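Local coordinates for protein putative xanthine dehydrogenase YAGS fad-binding subunit (Escherichia coli, PDB 5G5G) that probably serves as the molybdenum-cofactor-binding subunit of a periplasmic aldehyde oxidase, which converts aldehydes to carboxylic acids, at residues T157-V162 and N331-L336; D426-V431 and H596-E601. All blocks are in the same frame, centred on the assembly; numbering follows the deposited sequence.

Contact 1: T157-V162 and N331-L336; sequences TPDKNV and NRHTGL
Strand 160-162 runs antiparallel to 331-336, their axes 4.7 Å apart, and K160 with T334 and V162 with R332 form hydrogen-bonded pairs flanking the non-hydrogen-bonded pair N161-H333. On the face of N161 and H333, the amide lies alongside the imidazole, the two planes only 15° apart, and H333 ND1 donates to N161 OD1 at 2.8 Å, within the ring plane. H333 CG stands anti to the backbone N (chi1 160°), which carries the ring to the asparagine's side, and the turn about chi2 (86°) presents ND1 to it. NE2 binds E305 on the neighbouring strand; with an amide oxygen at one nitrogen and a carboxylate at the other, the ring may well be protonated. D159 turns its carboxylate steeply to this ring, with OD2 3.3 Å from H333 CE1, and its OD1 forms a salt bridge with R337. Glycine suits G335 because OD1 of D159 lies 3.3 Å from its CA, where a side chain would collide. A leucine in place of H333 would probably leave N161 OD1 and E305 without their shared partner. On the other face, V162 CB packs 3.9 Å from R332 CG, against an arginine whose guanidinium reaches S323. A water bridges K160 O and T334 OG1, which also bonds E324. The arrangement is that of a short outermost strand completing a mixed five-stranded sheet in the molybdopterin-binding region.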
loop_
_atom_site.group_PDB
_atom_site.type_symbol
_atom_site.label_atom_id
_atom_site.label_comp_id
_atom_site.label_asym_id
_atom_site.label_seq_id
_atom_site.Cartn_x
_atom_site.Cartn_y
_atom_site.Cartn_z
ATOM N N THR C 157 32.858 4.905 -4.761
ATOM C CA THR C 157 32.355 3.574 -4.438
ATOM C C THR C 157 33.047 2.519 -5.326
ATOM O O THR C 157 32.443 1.928 -6.214
ATOM C CB THR C 157 30.837 3.509 -4.608
ATOM O OG1 THR C 157 30.239 4.660 -4.011
ATOM C CG2 THR C 157 30.295 2.260 -3.980
ATOM N N PRO C 158 34.331 2.284 -5.085
ATOM C CA PRO C 158 35.090 1.413 -5.981
ATOM C C PRO C 158 34.712 -0.068 -5.788
ATOM O O PRO C 158 34.188 -0.426 -4.749
ATOM C CB PRO C 158 36.546 1.692 -5.570
ATOM C CG PRO C 158 36.449 1.996 -4.127
ATOM C CD PRO C 158 35.184 2.815 -4.005
ATOM N N ASP C 159 34.895 -0.878 -6.832
ATOM C CA ASP C 159 34.513 -2.301 -6.785
ATOM C C ASP C 159 35.321 -2.934 -5.670
ATOM O O ASP C 159 36.440 -2.459 -5.365
ATOM C CB ASP C 159 34.846 -3.009 -8.108
ATOM C CG ASP C 159 33.946 -2.568 -9.280
ATOM O OD1 ASP C 159 32.977 -1.791 -9.066
ATOM O OD2 ASP C 159 34.225 -2.982 -10.448
ATOM N N LYS C 160 34.831 -4.035 -5.141
ATOM C CA LYS C 160 35.547 -4.733 -4.102
ATOM C C LYS C 160 35.987 -6.088 -4.658
ATOM O O LYS C 160 35.169 -6.846 -5.128
ATOM C CB LYS C 160 34.660 -4.884 -2.903
ATOM C CG LYS C 160 35.346 -5.525 -1.727
ATOM C CD LYS C 160 34.278 -5.934 -0.723
ATOM C CE LYS C 160 34.862 -6.716 0.420
ATOM N NZ LYS C 160 35.627 -5.795 1.330
ATOM N N ASN C 161 37.279 -6.365 -4.586
ATOM C CA ASN C 161 37.848 -7.595 -5.111
ATOM C C ASN C 161 38.660 -8.350 -4.069
ATOM O O ASN C 161 39.416 -7.760 -3.371
ATOM C CB ASN C 161 38.727 -7.316 -6.320
ATOM C CG ASN C 161 37.951 -6.758 -7.492
ATOM O OD1 ASN C 161 37.106 -7.394 -8.002
ATOM N ND2 ASN C 161 38.269 -5.590 -7.892
ATOM N N VAL C 162 38.457 -9.650 -4.013
ATOM C CA VAL C 162 39.124 -10.505 -3.061
ATOM C C VAL C 162 39.605 -11.706 -3.925
ATOM O O VAL C 162 38.847 -12.278 -4.703
ATOM C CB VAL C 162 38.140 -11.009 -1.978
ATOM C CG1 VAL C 162 38.796 -11.977 -0.986
ATOM C CG2 VAL C 162 37.468 -9.844 -1.222
ATOM N N ASN C 331 37.161 -16.078 -3.556
ATOM C CA ASN C 331 37.414 -15.280 -4.745
ATOM C C ASN C 331 36.155 -14.567 -5.103
ATOM O O ASN C 331 35.125 -15.198 -5.383
ATOM C CB ASN C 331 37.895 -16.188 -5.889
ATOM C CG ASN C 331 39.087 -17.006 -5.487
ATOM O OD1 ASN C 331 40.214 -16.508 -5.484
ATOM N ND2 ASN C 331 38.860 -18.246 -5.083
ATOM N N ARG C 332 36.210 -13.247 -4.979
ATOM C CA ARG C 332 34.998 -12.434 -4.953
ATOM C C ARG C 332 35.155 -11.122 -5.692
ATOM O O ARG C 332 36.223 -10.499 -5.699
ATOM C CB ARG C 332 34.618 -12.090 -3.483
ATOM C CG ARG C 332 34.915 -13.199 -2.477
ATOM C CD ARG C 332 34.545 -12.794 -1.051
ATOM N NE ARG C 332 33.112 -12.702 -0.803
ATOM C CZ ARG C 332 32.318 -13.642 -0.282
ATOM N NH1 ARG C 332 32.804 -14.797 0.070
ATOM N NH2 ARG C 332 31.039 -13.383 -0.069
ATOM N N HIS C 333 34.077 -10.700 -6.314
ATOM C CA HIS C 333 34.024 -9.387 -6.935
ATOM C C HIS C 333 32.620 -8.806 -6.754
ATOM O O HIS C 333 31.598 -9.488 -7.001
ATOM C CB HIS C 333 34.456 -9.470 -8.398
ATOM C CG HIS C 333 33.989 -8.326 -9.232
ATOM N ND1 HIS C 333 34.690 -7.150 -9.326
ATOM C CD2 HIS C 333 32.881 -8.164 -9.994
ATOM C CE1 HIS C 333 34.043 -6.302 -10.110
ATOM N NE2 HIS C 333 32.919 -6.877 -10.504
ATOM N N THR C 334 32.550 -7.553 -6.298
ATOM C CA THR C 334 31.271 -6.874 -6.233
ATOM C C THR C 334 31.437 -5.486 -6.763
ATOM O O THR C 334 32.495 -4.883 -6.648
ATOM C CB THR C 334 30.674 -6.816 -4.800
ATOM O OG1 THR C 334 31.689 -6.471 -3.864
ATOM C CG2 THR C 334 30.149 -8.110 -4.351
ATOM N N GLY C 335 30.390 -4.974 -7.397
ATOM C CA GLY C 335 30.443 -3.656 -7.961
ATOM C C GLY C 335 29.102 -3.062 -8.245
ATOM O O GLY C 335 28.172 -3.766 -8.651
ATOM N N LEU C 336 29.001 -1.748 -8.040
ATOM C CA LEU C 336 27.812 -0.985 -8.409
ATOM C C LEU C 336 28.056 -0.172 -9.659
ATOM O O LEU C 336 29.171 0.327 -9.898
ATOM C CB LEU C 336 27.348 -0.040 -7.270
ATOM C CG LEU C 336 26.911 -0.694 -5.971
ATOM C CD1 LEU C 336 26.594 0.388 -4.933
ATOM C CD2 LEU C 336 25.733 -1.635 -6.215
HETATM O O HOH W 1 31.486 -0.619 -7.033
HETATM O O HOH W 2 33.663 -8.502 -3.248
#

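Contact 2: D426-V431 and H596-E601; sequences DGEWLV and HSATGE
H596 lays its CB over the six-membered ring of W429, 4.1 Å from the centroid, and turns its imidazole edge to the same face in a T-shaped stack with planes 80° apart. W429 ends the type II' beta turn of a tight hairpin, D426 to W429, and H596 ends strand 584-596 where the chain loops round toward 602-612. Glycine is apt at G427, which carries the positive phi (63°) this turn needs at its second position. W429 and H596 form an antiparallel non-hydrogen-bonded pair, so their side chains rise from one face of the sheet and meet there. The indole edge meets E601 O, 3.6 Å from CZ3. From the turn, E428 extends across the imidazole, its CD 3.3 Å from H596 CE1, and its OE2 bonds a polar side chain of another protein chain, so the turn takes part in a subunit interface. H596 ND1 accepts from A598 N at 3.1 Å, a bond that helps to fix the ring's rotation. Over one face of the imidazole, E428 O is gripped twice by S597, through the backbone N at 3.0 Å and through OG at 2.9 Å. Serine suits this place: its OG sits between the backbone N and the carbonyl carbon (chi1 66°), which brings it to that oxygen, and a water donates both to S597 OG, at 2.7 Å, and to E428 OE2.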
loop_
_atom_site.group_PDB
_atom_site.type_symbol
_atom_site.label_atom_id
_atom_site.label_comp_id
_atom_site.label_asym_id
_atom_site.label_seq_id
_atom_site.Cartn_x
_atom_site.Cartn_y
_atom_site.Cartn_z
ATOM N N ASP C 426 -2.758 -29.859 -5.941
ATOM C CA ASP C 426 -3.878 -29.820 -5.035
ATOM C C ASP C 426 -5.040 -29.328 -5.880
ATOM O O ASP C 426 -5.188 -28.136 -6.080
ATOM C CB ASP C 426 -3.592 -28.896 -3.871
ATOM C CG ASP C 426 -4.792 -28.707 -2.970
ATOM O OD1 ASP C 426 -5.778 -29.463 -3.104
ATOM O OD2 ASP C 426 -4.745 -27.801 -2.125
ATOM N N GLY C 427 -5.841 -30.271 -6.405
ATOM C CA GLY C 427 -6.872 -29.911 -7.360
ATOM C C GLY C 427 -6.225 -29.322 -8.614
ATOM O O GLY C 427 -5.285 -29.917 -9.166
ATOM N N GLU C 428 -6.678 -28.136 -9.015
ATOM C CA GLU C 428 -6.138 -27.502 -10.223
ATOM C C GLU C 428 -4.831 -26.716 -9.906
ATOM O O GLU C 428 -4.222 -26.197 -10.819
ATOM C CB GLU C 428 -7.179 -26.562 -10.891
ATOM C CG GLU C 428 -7.336 -26.811 -12.399
ATOM C CD GLU C 428 -8.430 -25.985 -13.132
ATOM O OE1 GLU C 428 -9.326 -25.388 -12.490
ATOM O OE2 GLU C 428 -8.390 -25.944 -14.384
ATOM N N TRP C 429 -4.409 -26.660 -8.643
ATOM C CA TRP C 429 -3.232 -25.880 -8.230
ATOM C C TRP C 429 -1.962 -26.752 -8.250
ATOM O O TRP C 429 -1.982 -27.885 -7.729
ATOM C CB TRP C 429 -3.421 -25.334 -6.821
ATOM C CG TRP C 429 -4.583 -24.405 -6.768
ATOM C CD1 TRP C 429 -5.916 -24.735 -6.534
ATOM C CD2 TRP C 429 -4.555 -23.013 -7.040
ATOM N NE1 TRP C 429 -6.700 -23.604 -6.600
ATOM C CE2 TRP C 429 -5.896 -22.534 -6.915
ATOM C CE3 TRP C 429 -3.535 -22.115 -7.355
ATOM C CZ2 TRP C 429 -6.237 -21.190 -7.137
ATOM C CZ3 TRP C 429 -3.867 -20.796 -7.572
ATOM C CH2 TRP C 429 -5.205 -20.332 -7.443
ATOM N N LEU C 430 -0.896 -26.239 -8.874
ATOM C CA LEU C 430 0.461 -26.789 -8.717
ATOM C C LEU C 430 1.021 -26.215 -7.435
ATOM O O LEU C 430 0.984 -24.990 -7.231
ATOM C CB LEU C 430 1.360 -26.403 -9.884
ATOM C CG LEU C 430 0.994 -27.018 -11.227
ATOM C CD1 LEU C 430 1.420 -26.140 -12.408
ATOM C CD2 LEU C 430 1.596 -28.407 -11.331
ATOM N N VAL C 431 1.494 -27.084 -6.550
ATOM C CA VAL C 431 2.057 -26.664 -5.264
ATOM C C VAL C 431 3.564 -26.757 -5.265
ATOM O O VAL C 431 4.155 -27.738 -5.788
ATOM C CB VAL C 431 1.519 -27.538 -4.143
ATOM C CG1 VAL C 431 2.101 -27.123 -2.822
ATOM C CG2 VAL C 431 -0.023 -27.430 -4.117
ATOM N N HIS C 596 -1.925 -21.685 -10.344
ATOM C CA HIS C 596 -3.056 -22.282 -11.043
ATOM C C HIS C 596 -2.603 -22.905 -12.363
ATOM O O HIS C 596 -1.979 -22.243 -13.222
ATOM C CB HIS C 596 -4.201 -21.274 -11.237
ATOM C CG HIS C 596 -5.508 -21.933 -11.521
ATOM N ND1 HIS C 596 -5.810 -22.461 -12.742
ATOM C CD2 HIS C 596 -6.583 -22.165 -10.733
ATOM C CE1 HIS C 596 -7.007 -23.017 -12.709
ATOM N NE2 HIS C 596 -7.506 -22.836 -11.496
ATOM N N SER C 597 -2.881 -24.187 -12.536
ATOM C CA SER C 597 -2.330 -24.920 -13.683
ATOM C C SER C 597 -2.880 -24.418 -15.001
ATOM O O SER C 597 -2.245 -24.625 -16.042
ATOM C CB SER C 597 -2.517 -26.422 -13.576
ATOM O OG SER C 597 -3.892 -26.763 -13.641
ATOM N N ALA C 598 -4.081 -23.847 -14.973
ATOM C CA ALA C 598 -4.643 -23.213 -16.157
ATOM C C ALA C 598 -4.233 -21.775 -16.381
ATOM O O ALA C 598 -3.719 -21.492 -17.458
ATOM C CB ALA C 598 -6.172 -23.330 -16.218
ATOM N N THR C 599 -4.464 -20.899 -15.392
ATOM C CA THR C 599 -4.405 -19.450 -15.581
ATOM C C THR C 599 -3.047 -18.877 -15.211
ATOM O O THR C 599 -2.772 -17.738 -15.560
ATOM C CB THR C 599 -5.422 -18.704 -14.695
ATOM O OG1 THR C 599 -5.123 -18.956 -13.295
ATOM C CG2 THR C 599 -6.820 -19.130 -15.083
ATOM N N GLY C 600 -2.241 -19.633 -14.463
ATOM C CA GLY C 600 -0.960 -19.111 -13.968
ATOM C C GLY C 600 -0.985 -18.192 -12.770
ATOM O O GLY C 600 0.067 -17.669 -12.353
ATOM N N GLU C 601 -2.164 -17.964 -12.193
ATOM C CA GLU C 601 -2.310 -17.126 -11.026
ATOM C C GLU C 601 -1.540 -17.713 -9.848
ATOM O O GLU C 601 -1.562 -18.911 -9.663
ATOM C CB GLU C 601 -3.792 -17.003 -10.608
ATOM C CG GLU C 601 -4.628 -16.157 -11.540
ATOM C CD GLU C 601 -6.123 -16.383 -11.351
ATOM O OE1 GLU C 601 -6.585 -17.520 -11.665
ATOM O OE2 GLU C 601 -6.779 -15.376 -10.964
HETATM O O HOH W 3 -5.982 -27.014 -15.371
HETATM O O HOH W 4 -9.686 -24.295 -10.148
#

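How the contacts relate
Both contacts are partly buried, yet they share no element: contact 1 joins two strands of one five-stranded mixed sheet, contact 2 a hairpin turn and a loop at the end of another. Their centres lie about 42 Å apart and their nearest atoms about 31 Å, in different molybdopterin-binding regions. Contact 1 closes along the chain before contact 2 opens. Paired backbone bonds dominate contact 1, with polar side chains on one face and a mixture of aliphatic packing and a water-bridged threonine on the other, and no other protein chain touches it. Contact 2 has a single bridge and relies on aromatic stacking and a shared carbonyl, and E428 and the loop also bond another subunit.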